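Pyocin S5 (Pseudomonas aeruginosa PAO1, PDB 6THK) probably kills target bacteria by forming a channel that depolarises the cytoplasmic membrane, as other channel-forming colicins do. Local coordinates at residues N268-T271 with P272-Q276; R91-T94 with R95-V99; K415-A419 with A420-Q424; R246-T249 with Q250-D254; D41-Q44 with R45-L49. The protein carries 1 engineered substitution. All coordinates share one frame; numbering follows the deposited sequence.

Interaction 1. Residues N268-T271 with P272-Q276; sequences NSPT and PLEKQ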
loop_
_atom_site.group_PDB
_atom_site.type_symbol
_atom_site.label_atom_id
_atom_site.label_comp_id
_atom_site.label_asym_id
_atom_site.label_seq_id
_atom_site.Cartn_x
_atom_site.Cartn_y
_atom_site.Cartn_z
ATOM N N ASN A 268 -21.511 -18.922 11.354
ATOM C CA ASN A 268 -22.258 -19.985 10.675
ATOM C C ASN A 268 -21.379 -21.130 10.107
ATOM O O ASN A 268 -21.805 -21.812 9.168
ATOM C CB ASN A 268 -23.147 -19.376 9.577
ATOM C CG ASN A 268 -24.172 -18.373 10.061
ATOM O OD1 ASN A 268 -24.607 -18.379 11.221
ATOM N ND2 ASN A 268 -24.625 -17.516 9.155
ATOM N N SER A 269 -20.189 -21.375 10.700
ATOM C CA SER A 269 -19.281 -22.442 10.254
ATOM C C SER A 269 -19.878 -23.852 10.448
ATOM O O SER A 269 -20.465 -24.121 11.498
ATOM C CB SER A 269 -17.929 -22.347 10.956
ATOM O OG SER A 269 -17.972 -22.842 12.286
ATOM N N PRO A 270 -19.717 -24.775 9.474
ATOM C CA PRO A 270 -20.288 -26.117 9.654
ATOM C C PRO A 270 -19.359 -27.109 10.362
ATOM O O PRO A 270 -19.849 -28.076 10.956
ATOM C CB PRO A 270 -20.627 -26.544 8.222
ATOM C CG PRO A 270 -19.751 -25.679 7.318
ATOM C CD PRO A 270 -19.062 -24.645 8.153
ATOM N N THR A 271 -18.030 -26.879 10.298
ATOM C CA THR A 271 -16.990 -27.732 10.887
ATOM C C THR A 271 -15.943 -26.878 11.638
ATOM O O THR A 271 -15.811 -25.701 11.302
ATOM C CB THR A 271 -16.301 -28.573 9.779
ATOM O OG1 THR A 271 -15.758 -27.718 8.771
ATOM C CG2 THR A 271 -17.226 -29.610 9.154
ATOM N N PRO A 272 -15.148 -27.425 12.605
ATOM C CA PRO A 272 -14.120 -26.590 13.259
ATOM C C PRO A 272 -13.004 -26.169 12.301
ATOM O O PRO A 272 -12.389 -25.124 12.515
ATOM C CB PRO A 272 -13.592 -27.481 14.387
ATOM C CG PRO A 272 -13.845 -28.866 13.925
ATOM C CD PRO A 272 -15.125 -28.808 13.135
ATOM N N LEU A 273 -12.772 -26.973 11.233
ATOM C CA LEU A 273 -11.775 -26.729 10.188
ATOM C C LEU A 273 -12.144 -25.482 9.392
ATOM O O LEU A 273 -11.297 -24.609 9.209
ATOM C CB LEU A 273 -11.623 -27.970 9.280
ATOM C CG LEU A 273 -10.663 -27.895 8.070
ATOM C CD1 LEU A 273 -9.227 -27.585 8.488
ATOM C CD2 LEU A 273 -10.676 -29.197 7.291
ATOM N N GLU A 274 -13.418 -25.373 8.976
ATOM C CA GLU A 274 -13.927 -24.205 8.257
ATOM C C GLU A 274 -13.958 -22.955 9.149
ATOM O O GLU A 274 -13.756 -21.845 8.641
ATOM C CB GLU A 274 -15.304 -24.478 7.636
ATOM C CG GLU A 274 -15.292 -25.445 6.464
ATOM C CD GLU A 274 -14.253 -25.242 5.377
ATOM O OE1 GLU A 274 -14.214 -24.146 4.770
ATOM O OE2 GLU A 274 -13.493 -26.201 5.113
ATOM N N LYS A 275 -14.185 -23.133 10.473
ATOM C CA LYS A 275 -14.183 -22.032 11.441
ATOM C C LYS A 275 -12.766 -21.523 11.634
ATOM O O LYS A 275 -12.576 -20.314 11.633
ATOM C CB LYS A 275 -14.765 -22.456 12.792
ATOM C CG LYS A 275 -15.224 -21.280 13.641
ATOM C CD LYS A 275 -15.977 -21.747 14.870
ATOM C CE LYS A 275 -16.638 -20.610 15.600
ATOM N NZ LYS A 275 -17.643 -21.091 16.580
ATOM N N GLN A 276 -11.780 -22.432 11.804
ATOM C CA GLN A 276 -10.374 -22.069 12.008
ATOM C C GLN A 276 -9.808 -21.372 10.780
ATOM O O GLN A 276 -9.031 -20.430 10.932
ATOM C CB GLN A 276 -9.516 -23.278 12.449
ATOM C CG GLN A 276 -8.097 -22.929 12.951
ATOM C CD GLN A 276 -8.053 -22.050 14.189
ATOM O OE1 GLN A 276 -8.149 -22.520 15.330
ATOM N NE2 GLN A 276 -7.850 -20.755 13.991
#
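Two hydrogen bonds join T271 to the helical turn that follows it. One is a backbone bond, K275 N to T271 O at 3.2 Å. The other is an N-cap made by a side chain: T271 OG1 accepts from E274 N, a weak bond at 3.3 Å but a fairly straight one (158°). With chi1 at 57°, OG1 lies between the threonine's own N and carbonyl carbon, which brings the hydroxyl over the opening turn, where amides lack the carbonyl of a preceding turn. A small hydroxyl residue suits this place, and P272 suits the next, since the first helical position needs no N-H donor and the ring restrains phi.

Van der Waals contacts fill in around these bonds. The T271 and E274 side chains lie side by side and point the same way, with E274 CG 3.3 Å from T271 OG1. P270 CD rests on E274 CB at 3.8 Å. S269 folds back to the same turn, its OG 3.3 Å from K275 CB, and the extended lysine also carries CG and CD past that hydroxyl.

The loop joins helix 237-267 to helix 272-338 at the protein surface. Helix 157-212 packs against the new helix here, with E196 on P272, L200 and L203 on L273, and L203 also on Q276.

Interaction 2. Residues R91-T94 with R95-V99; sequences REAT and RQERV
E97 OE1 is gripped by three donors. R91 NH1 bonds to it at 3.1 Å, and two weak bonds join it from R91 NH2 and from T94 N, the last 3.3 Å from OE1 but nearly straight at 168°. R91 NH2 also donates to E97 OE2, 2.9 Å away, which receives it on its syn lone pair. The arginine thus meets the carboxylate end-on, with two nitrogens to two oxygens. The acid lies at the edge of the guanidinium, near its plane, but the two flat groups are twisted 39° apart. The side chains come from opposite directions, and both suit the span: the arginine is long and extended from CG to NE, and the glutamate is extended beyond CG.

In the other direction, T94 OG1 accepts from E97 N at 3.1 Å. A93 has its methyl over one face of the R98 guanidinium, CB to NH2 being 3.8 Å. R95 makes a salt bridge through NE with E198 of helix 157-212.

Reciprocal bonds between T94 and E97, each side chain accepting from the other's backbone N-H, make a capping box at the start of helix 95-121.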
loop_
_atom_site.group_PDB
_atom_site.type_symbol
_atom_site.label_atom_id
_atom_site.label_comp_id
_atom_site.label_asym_id
_atom_site.label_seq_id
_atom_site.Cartn_x
_atom_site.Cartn_y
_atom_site.Cartn_z
ATOM N N ARG A 91 4.636 -48.163 -0.511
ATOM C CA ARG A 91 4.588 -47.031 0.409
ATOM C C ARG A 91 3.493 -47.262 1.466
ATOM O O ARG A 91 2.657 -48.157 1.305
ATOM C CB ARG A 91 4.312 -45.728 -0.377
ATOM C CG ARG A 91 2.815 -45.475 -0.602
ATOM C CD ARG A 91 2.420 -44.638 -1.807
ATOM N NE ARG A 91 1.082 -45.009 -2.288
ATOM C CZ ARG A 91 -0.063 -44.669 -1.699
ATOM N NH1 ARG A 91 -0.049 -43.929 -0.594
ATOM N NH2 ARG A 91 -1.221 -45.064 -2.199
ATOM N N GLU A 92 3.509 -46.462 2.543
ATOM C CA GLU A 92 2.495 -46.500 3.596
ATOM C C GLU A 92 1.249 -45.741 3.122
ATOM O O GLU A 92 1.375 -44.755 2.392
ATOM C CB GLU A 92 3.038 -45.899 4.898
ATOM C CG GLU A 92 4.004 -46.823 5.619
ATOM C CD GLU A 92 3.635 -47.163 7.049
ATOM O OE1 GLU A 92 3.208 -46.248 7.790
ATOM O OE2 GLU A 92 3.801 -48.342 7.441
ATOM N N ALA A 93 0.054 -46.230 3.499
ATOM C CA ALA A 93 -1.222 -45.623 3.125
ATOM C C ALA A 93 -1.451 -44.310 3.843
ATOM O O ALA A 93 -1.068 -44.157 5.006
ATOM C CB ALA A 93 -2.368 -46.572 3.433
ATOM N N THR A 94 -2.090 -43.369 3.140
ATOM C CA THR A 94 -2.437 -42.072 3.687
ATOM C C THR A 94 -3.599 -42.262 4.651
ATOM O O THR A 94 -4.252 -43.311 4.643
ATOM C CB THR A 94 -2.793 -41.054 2.566
ATOM O OG1 THR A 94 -4.001 -41.434 1.914
ATOM C CG2 THR A 94 -1.647 -40.837 1.551
ATOM N N ARG A 95 -3.872 -41.239 5.445
ATOM C CA ARG A 95 -4.968 -41.282 6.386
ATOM C C ARG A 95 -6.285 -41.304 5.622
ATOM O O ARG A 95 -7.256 -41.902 6.063
ATOM C CB ARG A 95 -4.910 -40.081 7.326
ATOM C CG ARG A 95 -5.636 -40.300 8.638
ATOM C CD ARG A 95 -4.992 -39.535 9.775
ATOM N NE ARG A 95 -3.633 -39.991 10.041
ATOM C CZ ARG A 95 -3.329 -41.026 10.811
ATOM N NH1 ARG A 95 -4.288 -41.720 11.389
ATOM N NH2 ARG A 95 -2.068 -41.373 11.001
ATOM N N GLN A 96 -6.315 -40.657 4.468
ATOM C CA GLN A 96 -7.521 -40.632 3.660
ATOM C C GLN A 96 -7.807 -42.018 3.099
ATOM O O GLN A 96 -8.943 -42.469 3.083
ATOM C CB GLN A 96 -7.390 -39.624 2.530
ATOM C CG GLN A 96 -8.698 -39.331 1.824
ATOM C CD GLN A 96 -9.664 -38.562 2.701
ATOM O OE1 GLN A 96 -10.176 -39.082 3.690
ATOM N NE2 GLN A 96 -9.920 -37.314 2.339
ATOM N N GLU A 97 -6.762 -42.678 2.624
ATOM C CA GLU A 97 -6.865 -44.031 2.082
ATOM C C GLU A 97 -7.413 -45.029 3.121
ATOM O O GLU A 97 -8.277 -45.832 2.780
ATOM C CB GLU A 97 -5.531 -44.486 1.476
ATOM C CG GLU A 97 -5.269 -43.838 0.125
ATOM C CD GLU A 97 -3.964 -44.198 -0.553
ATOM O OE1 GLU A 97 -2.974 -44.486 0.160
ATOM O OE2 GLU A 97 -3.930 -44.193 -1.804
ATOM N N ARG A 98 -6.972 -44.897 4.394
ATOM C CA ARG A 98 -7.377 -45.685 5.559
ATOM C C ARG A 98 -8.864 -45.465 5.856
ATOM O O ARG A 98 -9.611 -46.435 5.971
ATOM C CB ARG A 98 -6.515 -45.304 6.776
ATOM C CG ARG A 98 -6.076 -46.503 7.616
ATOM C CD ARG A 98 -4.769 -46.264 8.352
ATOM N NE ARG A 98 -3.645 -47.020 7.792
ATOM C CZ ARG A 98 -2.424 -46.522 7.606
ATOM N NH1 ARG A 98 -2.158 -45.258 7.918
ATOM N NH2 ARG A 98 -1.462 -47.284 7.098
ATOM N N VAL A 99 -9.291 -44.195 5.934
ATOM C CA VAL A 99 -10.671 -43.767 6.184
ATOM C C VAL A 99 -11.611 -44.313 5.095
ATOM O O VAL A 99 -12.674 -44.836 5.417
ATOM C CB VAL A 99 -10.743 -42.214 6.314
ATOM C CG1 VAL A 99 -12.176 -41.693 6.220
ATOM C CG2 VAL A 99 -10.093 -41.744 7.608
#

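Interaction 3. Residues K415-A419 with A420-Q424; sequences KAIDA and ASLYQ
I417 and L422 reach each other at their ends, the two chains crossing at a slant with I417 CD1 3.7 Å from L422 CD2. I417 belongs to the loop, yet with CG1 anti to its backbone N (chi1 -174°) its terminal methyl extends to the leucine in the first turn of the helix. Branched aliphatic residues suit this place: L422 is buried, and I417 touches W453 though partly exposed. A second apolar pair is A419 CB with Y423 CE2 at 3.9 Å. The tyrosine ring lies oblique to A419 O, and with chi1 near -65° it turns back along the helix, CD2 coming 3.3 Å from A419 O.

The capping D418 carboxylate lies beside the first turn, where OD1 accepts weakly from S421 N at 3.3 Å and OD2 rests against S421 CB at 3.4 Å. Aspartate fits an N-cap well, since its short chain brings an acceptor back to the opening amides, and its negative charge would probably interact favourably with the helix dipole. L422 N bonds weakly to both D418 O and A419 O; the first good backbone bond is Y423 N to A419 O at 2.9 Å (169°).

I417 and L422 meet I457 of helix 451-464, while L422 also touches F438 of helix 436-446. M399 of helix 396-409 covers A419 and Y423, whose hydroxyl bonds to T461; S421 OG bonds to K441.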
loop_
_atom_site.group_PDB
_atom_site.type_symbol
_atom_site.label_atom_id
_atom_site.label_comp_id
_atom_site.label_asym_id
_atom_site.label_seq_id
_atom_site.Cartn_x
_atom_site.Cartn_y
_atom_site.Cartn_z
ATOM N N LYS A 415 23.543 39.197 -6.161
ATOM C CA LYS A 415 24.968 39.346 -5.901
ATOM C C LYS A 415 25.281 40.074 -4.574
ATOM O O LYS A 415 24.602 41.034 -4.196
ATOM C CB LYS A 415 25.624 40.021 -7.110
ATOM C CG LYS A 415 27.103 39.771 -7.247
ATOM C CD LYS A 415 27.596 40.198 -8.612
ATOM C CE LYS A 415 29.022 40.706 -8.559
ATOM N NZ LYS A 415 30.034 39.612 -8.515
ATOM N N ALA A 416 26.287 39.601 -3.849
ATOM C CA ALA A 416 26.670 40.210 -2.577
ATOM C C ALA A 416 27.358 41.559 -2.763
ATOM O O ALA A 416 28.145 41.722 -3.687
ATOM C CB ALA A 416 27.562 39.264 -1.793
ATOM N N ILE A 417 27.034 42.530 -1.908
ATOM C CA ILE A 417 27.645 43.858 -1.991
ATOM C C ILE A 417 27.632 44.656 -0.668
ATOM O O ILE A 417 26.659 44.592 0.077
ATOM C CB ILE A 417 26.927 44.644 -3.119
ATOM C CG1 ILE A 417 27.566 45.998 -3.409
ATOM C CG2 ILE A 417 25.452 44.807 -2.798
ATOM C CD1 ILE A 417 27.084 46.632 -4.692
ATOM N N ASP A 418 28.702 45.398 -0.364
ATOM C CA ASP A 418 28.697 46.286 0.795
ATOM C C ASP A 418 28.347 47.597 0.101
ATOM O O ASP A 418 29.198 48.222 -0.522
ATOM C CB ASP A 418 30.069 46.381 1.465
ATOM C CG ASP A 418 30.133 47.479 2.522
ATOM O OD1 ASP A 418 29.136 48.199 2.681
ATOM O OD2 ASP A 418 31.166 47.629 3.203
ATOM N N ALA A 419 27.092 48.010 0.227
ATOM C CA ALA A 419 26.554 49.195 -0.440
ATOM C C ALA A 419 27.221 50.472 0.037
ATOM O O ALA A 419 27.683 51.274 -0.784
ATOM C CB ALA A 419 25.058 49.272 -0.205
ATOM N N ALA A 420 27.300 50.639 1.375
ATOM C CA ALA A 420 27.919 51.799 2.025
ATOM C C ALA A 420 29.317 52.045 1.458
ATOM O O ALA A 420 29.642 53.186 1.163
ATOM C CB ALA A 420 27.970 51.583 3.531
ATOM N N SER A 421 30.092 50.966 1.194
ATOM C CA SER A 421 31.437 51.040 0.617
ATOM C C SER A 421 31.401 51.615 -0.779
ATOM O O SER A 421 32.253 52.437 -1.118
ATOM C CB SER A 421 32.097 49.667 0.593
ATOM O OG SER A 421 33.446 49.774 0.171
ATOM N N LEU A 422 30.433 51.169 -1.565
ATOM C CA LEU A 422 30.272 51.599 -2.938
ATOM C C LEU A 422 29.890 53.063 -3.041
ATOM O O LEU A 422 30.468 53.813 -3.809
ATOM C CB LEU A 422 29.203 50.748 -3.613
ATOM C CG LEU A 422 28.971 51.083 -5.077
ATOM C CD1 LEU A 422 30.309 51.188 -5.776
ATOM C CD2 LEU A 422 28.097 50.029 -5.725
ATOM N N TYR A 423 28.893 53.448 -2.262
ATOM C CA TYR A 423 28.405 54.814 -2.249
ATOM C C TYR A 423 29.439 55.808 -1.762
ATOM O O TYR A 423 29.500 56.929 -2.238
ATOM C CB TYR A 423 27.093 54.899 -1.489
ATOM C CG TYR A 423 26.033 54.118 -2.199
ATOM C CD1 TYR A 423 25.887 54.220 -3.570
ATOM C CD2 TYR A 423 25.207 53.248 -1.517
ATOM C CE1 TYR A 423 24.933 53.496 -4.241
ATOM C CE2 TYR A 423 24.251 52.514 -2.180
ATOM C CZ TYR A 423 24.115 52.649 -3.540
ATOM O OH TYR A 423 23.157 51.927 -4.196
ATOM N N GLN A 424 30.233 55.401 -0.786
ATOM C CA GLN A 424 31.266 56.266 -0.281
ATOM C C GLN A 424 32.262 56.568 -1.385
ATOM O O GLN A 424 32.658 57.701 -1.570
ATOM C CB GLN A 424 31.981 55.595 0.876
ATOM C CG GLN A 424 33.337 56.191 1.174
ATOM C CD GLN A 424 33.357 56.902 2.500
ATOM O OE1 GLN A 424 32.313 57.231 3.051
ATOM N NE2 GLN A 424 34.544 57.138 3.020
#

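Interaction 4. Residues R246-T249 with Q250-D254; sequences RLVT and QAIAD
The flat groups that touch here are peptide units: the carbonyl of V248 meets the N-H of I252 in a hydrogen bond, V248 O to I252 N being 2.9 Å. Matching bonds link Q250 N to R246 O, A251 N to L247 O and A253 N to T249 O. Beside the V248 bond, I252 CG1 lies 3.2 Å from V248 O, and CD1 reaches V248 CG1 at 4.0 Å. Two beta-branched residues one turn apart thereby form an apolar ridge, suited to a buried helix face. T249 points outward, and its hydroxyl is satisfied by T245 O, one turn back; R246 pairs with E242.

L292 of helix 272-338 packs on I252 and on the small A251, L296 on V248, and L222 of helix 214-227 on L247 and V248. The A251 side chain is about 6 Å from that of the zinc ligand E221. Such apolar packing of one long helix on the next is typical of an antiparallel helical hairpin, consistent with a coiled coil.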
loop_
_atom_site.group_PDB
_atom_site.type_symbol
_atom_site.label_atom_id
_atom_site.label_comp_id
_atom_site.label_asym_id
_atom_site.label_seq_id
_atom_site.Cartn_x
_atom_site.Cartn_y
_atom_site.Cartn_z
ATOM N N ARG A 246 -5.797 6.406 -3.992
ATOM C CA ARG A 246 -7.045 5.785 -4.414
ATOM C C ARG A 246 -7.010 4.271 -4.283
ATOM O O ARG A 246 -7.988 3.683 -3.813
ATOM C CB ARG A 246 -7.437 6.229 -5.826
ATOM C CG ARG A 246 -8.315 7.466 -5.812
ATOM C CD ARG A 246 -8.672 7.978 -7.198
ATOM N NE ARG A 246 -8.319 9.392 -7.359
ATOM C CZ ARG A 246 -9.078 10.420 -6.980
ATOM N NH1 ARG A 246 -10.262 10.203 -6.411
ATOM N NH2 ARG A 246 -8.664 11.664 -7.160
ATOM N N LEU A 247 -5.879 3.640 -4.638
ATOM C CA LEU A 247 -5.705 2.199 -4.527
ATOM C C LEU A 247 -5.762 1.734 -3.079
ATOM O O LEU A 247 -6.493 0.798 -2.773
ATOM C CB LEU A 247 -4.383 1.746 -5.176
ATOM C CG LEU A 247 -4.323 1.720 -6.706
ATOM C CD1 LEU A 247 -2.972 1.265 -7.169
ATOM C CD2 LEU A 247 -5.377 0.795 -7.290
ATOM N N VAL A 248 -4.996 2.388 -2.196
ATOM C CA VAL A 248 -4.928 2.084 -0.769
ATOM C C VAL A 248 -6.306 2.274 -0.107
ATOM O O VAL A 248 -6.762 1.370 0.587
ATOM C CB VAL A 248 -3.804 2.906 -0.086
ATOM C CG1 VAL A 248 -3.752 2.649 1.415
ATOM C CG2 VAL A 248 -2.455 2.590 -0.720
ATOM N N THR A 249 -6.987 3.415 -0.372
ATOM C CA THR A 249 -8.321 3.704 0.170
ATOM C C THR A 249 -9.338 2.621 -0.225
ATOM O O THR A 249 -10.054 2.119 0.648
ATOM C CB THR A 249 -8.765 5.120 -0.195
ATOM O OG1 THR A 249 -7.761 6.023 0.262
ATOM C CG2 THR A 249 -10.089 5.501 0.433
ATOM N N GLN A 250 -9.378 2.245 -1.527
ATOM C CA GLN A 250 -10.283 1.213 -2.025
ATOM C C GLN A 250 -9.943 -0.172 -1.442
ATOM O O GLN A 250 -10.855 -0.911 -1.064
ATOM C CB GLN A 250 -10.331 1.210 -3.561
ATOM C CG GLN A 250 -11.470 0.351 -4.143
ATOM C CD GLN A 250 -12.857 0.893 -3.845
ATOM O OE1 GLN A 250 -13.586 0.385 -2.986
ATOM N NE2 GLN A 250 -13.256 1.936 -4.555
ATOM N N ALA A 251 -8.637 -0.506 -1.336
ATOM C CA ALA A 251 -8.173 -1.761 -0.739
ATOM C C ALA A 251 -8.616 -1.855 0.722
ATOM O O ALA A 251 -8.981 -2.942 1.160
ATOM C CB ALA A 251 -6.659 -1.864 -0.832
ATOM N N ILE A 252 -8.583 -0.724 1.477
ATOM C CA ILE A 252 -9.065 -0.680 2.866
ATOM C C ILE A 252 -10.590 -0.944 2.864
ATOM O O ILE A 252 -11.034 -1.814 3.601
ATOM C CB ILE A 252 -8.671 0.622 3.640
ATOM C CG1 ILE A 252 -7.135 0.792 3.689
ATOM C CG2 ILE A 252 -9.240 0.597 5.078
ATOM C CD1 ILE A 252 -6.615 2.155 4.112
ATOM N N ALA A 253 -11.357 -0.233 1.990
ATOM C CA ALA A 253 -12.816 -0.335 1.811
ATOM C C ALA A 253 -13.293 -1.758 1.464
ATOM O O ALA A 253 -14.320 -2.207 1.977
ATOM C CB ALA A 253 -13.280 0.639 0.741
ATOM N N ASP A 254 -12.554 -2.446 0.587
ATOM C CA ASP A 254 -12.849 -3.804 0.174
ATOM C C ASP A 254 -12.505 -4.804 1.276
ATOM O O ASP A 254 -13.303 -5.693 1.552
ATOM C CB ASP A 254 -12.126 -4.132 -1.145
ATOM C CG ASP A 254 -12.620 -3.333 -2.343
ATOM O OD1 ASP A 254 -13.353 -2.332 -2.136
ATOM O OD2 ASP A 254 -12.282 -3.712 -3.489
#

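Interaction 5. Residues D41-Q44 with R45-L49; sequences DLIQ and REIYL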
loop_
_atom_site.group_PDB
_atom_site.type_symbol
_atom_site.label_atom_id
_atom_site.label_comp_id
_atom_site.label_asym_id
_atom_site.label_seq_id
_atom_site.Cartn_x
_atom_site.Cartn_y
_atom_site.Cartn_z
ATOM N N ASP A 41 -44.271 -92.155 23.616
ATOM C CA ASP A 41 -43.337 -92.507 24.716
ATOM C C ASP A 41 -42.431 -91.314 25.133
ATOM O O ASP A 41 -41.887 -90.624 24.264
ATOM C CB ASP A 41 -42.457 -93.675 24.242
ATOM C CG ASP A 41 -41.672 -94.341 25.305
ATOM O OD1 ASP A 41 -40.631 -93.762 25.764
ATOM O OD2 ASP A 41 -42.046 -95.357 25.668
ATOM N N LEU A 42 -42.154 -91.171 26.438
ATOM C CA LEU A 42 -41.264 -90.150 27.010
ATOM C C LEU A 42 -39.789 -90.230 26.512
ATOM O O LEU A 42 -39.100 -89.219 26.507
ATOM C CB LEU A 42 -41.338 -90.221 28.538
ATOM C CG LEU A 42 -40.738 -89.063 29.307
ATOM C CD1 LEU A 42 -41.518 -87.769 29.061
ATOM C CD2 LEU A 42 -40.662 -89.384 30.773
ATOM N N ILE A 43 -39.329 -91.416 26.114
ATOM C CA ILE A 43 -38.000 -91.678 25.539
ATOM C C ILE A 43 -37.985 -91.066 24.112
ATOM O O ILE A 43 -37.019 -90.383 23.761
ATOM C CB ILE A 43 -37.636 -93.204 25.568
ATOM C CG1 ILE A 43 -37.572 -93.746 27.016
ATOM C CG2 ILE A 43 -36.357 -93.523 24.804
ATOM C CD1 ILE A 43 -37.682 -95.305 27.122
ATOM N N GLN A 44 -39.083 -91.268 23.321
ATOM C CA GLN A 44 -39.236 -90.716 21.963
ATOM C C GLN A 44 -39.144 -89.201 21.992
ATOM O O GLN A 44 -38.447 -88.621 21.161
ATOM C CB GLN A 44 -40.559 -91.159 21.312
ATOM C CG GLN A 44 -40.889 -90.451 19.994
ATOM C CD GLN A 44 -41.888 -91.199 19.150
ATOM O OE1 GLN A 44 -42.920 -91.685 19.629
ATOM N NE2 GLN A 44 -41.616 -91.278 17.857
ATOM N N ARG A 45 -39.830 -88.574 22.968
ATOM C CA ARG A 45 -39.855 -87.129 23.183
ATOM C C ARG A 45 -38.443 -86.622 23.476
ATOM O O ARG A 45 -37.982 -85.733 22.767
ATOM C CB ARG A 45 -40.866 -86.718 24.281
ATOM C CG ARG A 45 -42.336 -87.197 24.081
ATOM C CD ARG A 45 -42.916 -87.061 22.663
ATOM N NE ARG A 45 -42.965 -85.672 22.192
ATOM C CZ ARG A 45 -42.553 -85.265 20.994
ATOM N NH1 ARG A 45 -42.063 -86.137 20.120
ATOM N NH2 ARG A 45 -42.630 -83.984 20.660
ATOM N N GLU A 46 -37.727 -87.271 24.427
ATOM C CA GLU A 46 -36.341 -86.976 24.808
ATOM C C GLU A 46 -35.360 -87.142 23.641
ATOM O O GLU A 46 -34.409 -86.378 23.538
ATOM C CB GLU A 46 -35.896 -87.840 25.990
ATOM C CG GLU A 46 -36.428 -87.351 27.325
ATOM C CD GLU A 46 -35.980 -88.092 28.570
ATOM O OE1 GLU A 46 -34.976 -88.838 28.511
ATOM O OE2 GLU A 46 -36.620 -87.891 29.626
ATOM N N ILE A 47 -35.606 -88.115 22.757
ATOM C CA ILE A 47 -34.789 -88.353 21.566
ATOM C C ILE A 47 -35.081 -87.214 20.570
ATOM O O ILE A 47 -34.141 -86.591 20.059
ATOM C CB ILE A 47 -35.036 -89.790 21.001
ATOM C CG1 ILE A 47 -34.434 -90.867 21.940
ATOM C CG2 ILE A 47 -34.510 -89.953 19.570
ATOM C CD1 ILE A 47 -34.854 -92.328 21.630
ATOM N N TYR A 48 -36.384 -86.894 20.359
ATOM C CA TYR A 48 -36.804 -85.812 19.461
ATOM C C TYR A 48 -36.190 -84.474 19.908
ATOM O O TYR A 48 -35.559 -83.810 19.091
ATOM C CB TYR A 48 -38.344 -85.711 19.344
ATOM C CG TYR A 48 -38.800 -84.526 18.504
ATOM C CD1 TYR A 48 -38.981 -83.264 19.076
ATOM C CD2 TYR A 48 -39.005 -84.657 17.133
ATOM C CE1 TYR A 48 -39.352 -82.167 18.302
ATOM C CE2 TYR A 48 -39.354 -83.559 16.346
ATOM C CZ TYR A 48 -39.538 -82.319 16.936
ATOM O OH TYR A 48 -39.938 -81.258 16.158
ATOM N N LEU A 49 -36.348 -84.105 21.206
ATOM C CA LEU A 49 -35.804 -82.861 21.763
ATOM C C LEU A 49 -34.282 -82.773 21.572
ATOM O O LEU A 49 -33.783 -81.707 21.207
ATOM C CB LEU A 49 -36.160 -82.689 23.258
ATOM C CG LEU A 49 -37.633 -82.479 23.649
ATOM C CD1 LEU A 49 -37.788 -82.407 25.155
ATOM C CD2 LEU A 49 -38.214 -81.243 23.020
#
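An N-cap with an Asx turn begins helix 42-87, and the contact is the first two turns that this cap starts. D41 is the cap: its OD1 accepts from I43 N at 2.7 Å, through the lone pair facing away from the other carboxylate oxygen. The short chain, with CG anti to the backbone N (chi1 -168°), brings the acid back over the amide two residues on. Aspartate suits the place, and its negative charge probably interacts favourably with the positive end of the helix dipole.

Backbone bonds follow, among them R45 N to D41 O at 3.2 Å and the shorter Y48 N to Q44 O at 2.8 Å. The polar side chains turn to partners beyond the turn. Q44 OE1 takes the N-H of G40, Y48 OH bonds to Q158 of helix 157-212, and R45 NH2 makes a weak bond to Y137. Bends at chi2 and chi3 fold the R45 chain back so that the edge of its guanidinium comes to Q44 CG. On another side of the helix, two isoleucines one turn apart form a small apolar strip, I43 CG2 lying 3.7 Å from I47 CD1.

Overall arrangement
Along the chain the order is interaction 5, 2, 4, 1 and 3. Four of them sit where a helix begins, while interaction 4 lies within helix 237-267. That helix and helix 272-338 follow each other, so interactions 4 and 1, with centres about 29 Å apart, belong to one hairpin. Interactions 1 and 2, their centres about 24 Å apart, both pack on helix 157-212, which also meets interaction 5 near its start. Interaction 3 lies in the colicin pore-forming region, about 154 Å from interaction 5 between centres. No two of the five touch: they are separate local features of a very elongated, almost wholly helical toxin, whose far end carries the probable channel-forming part.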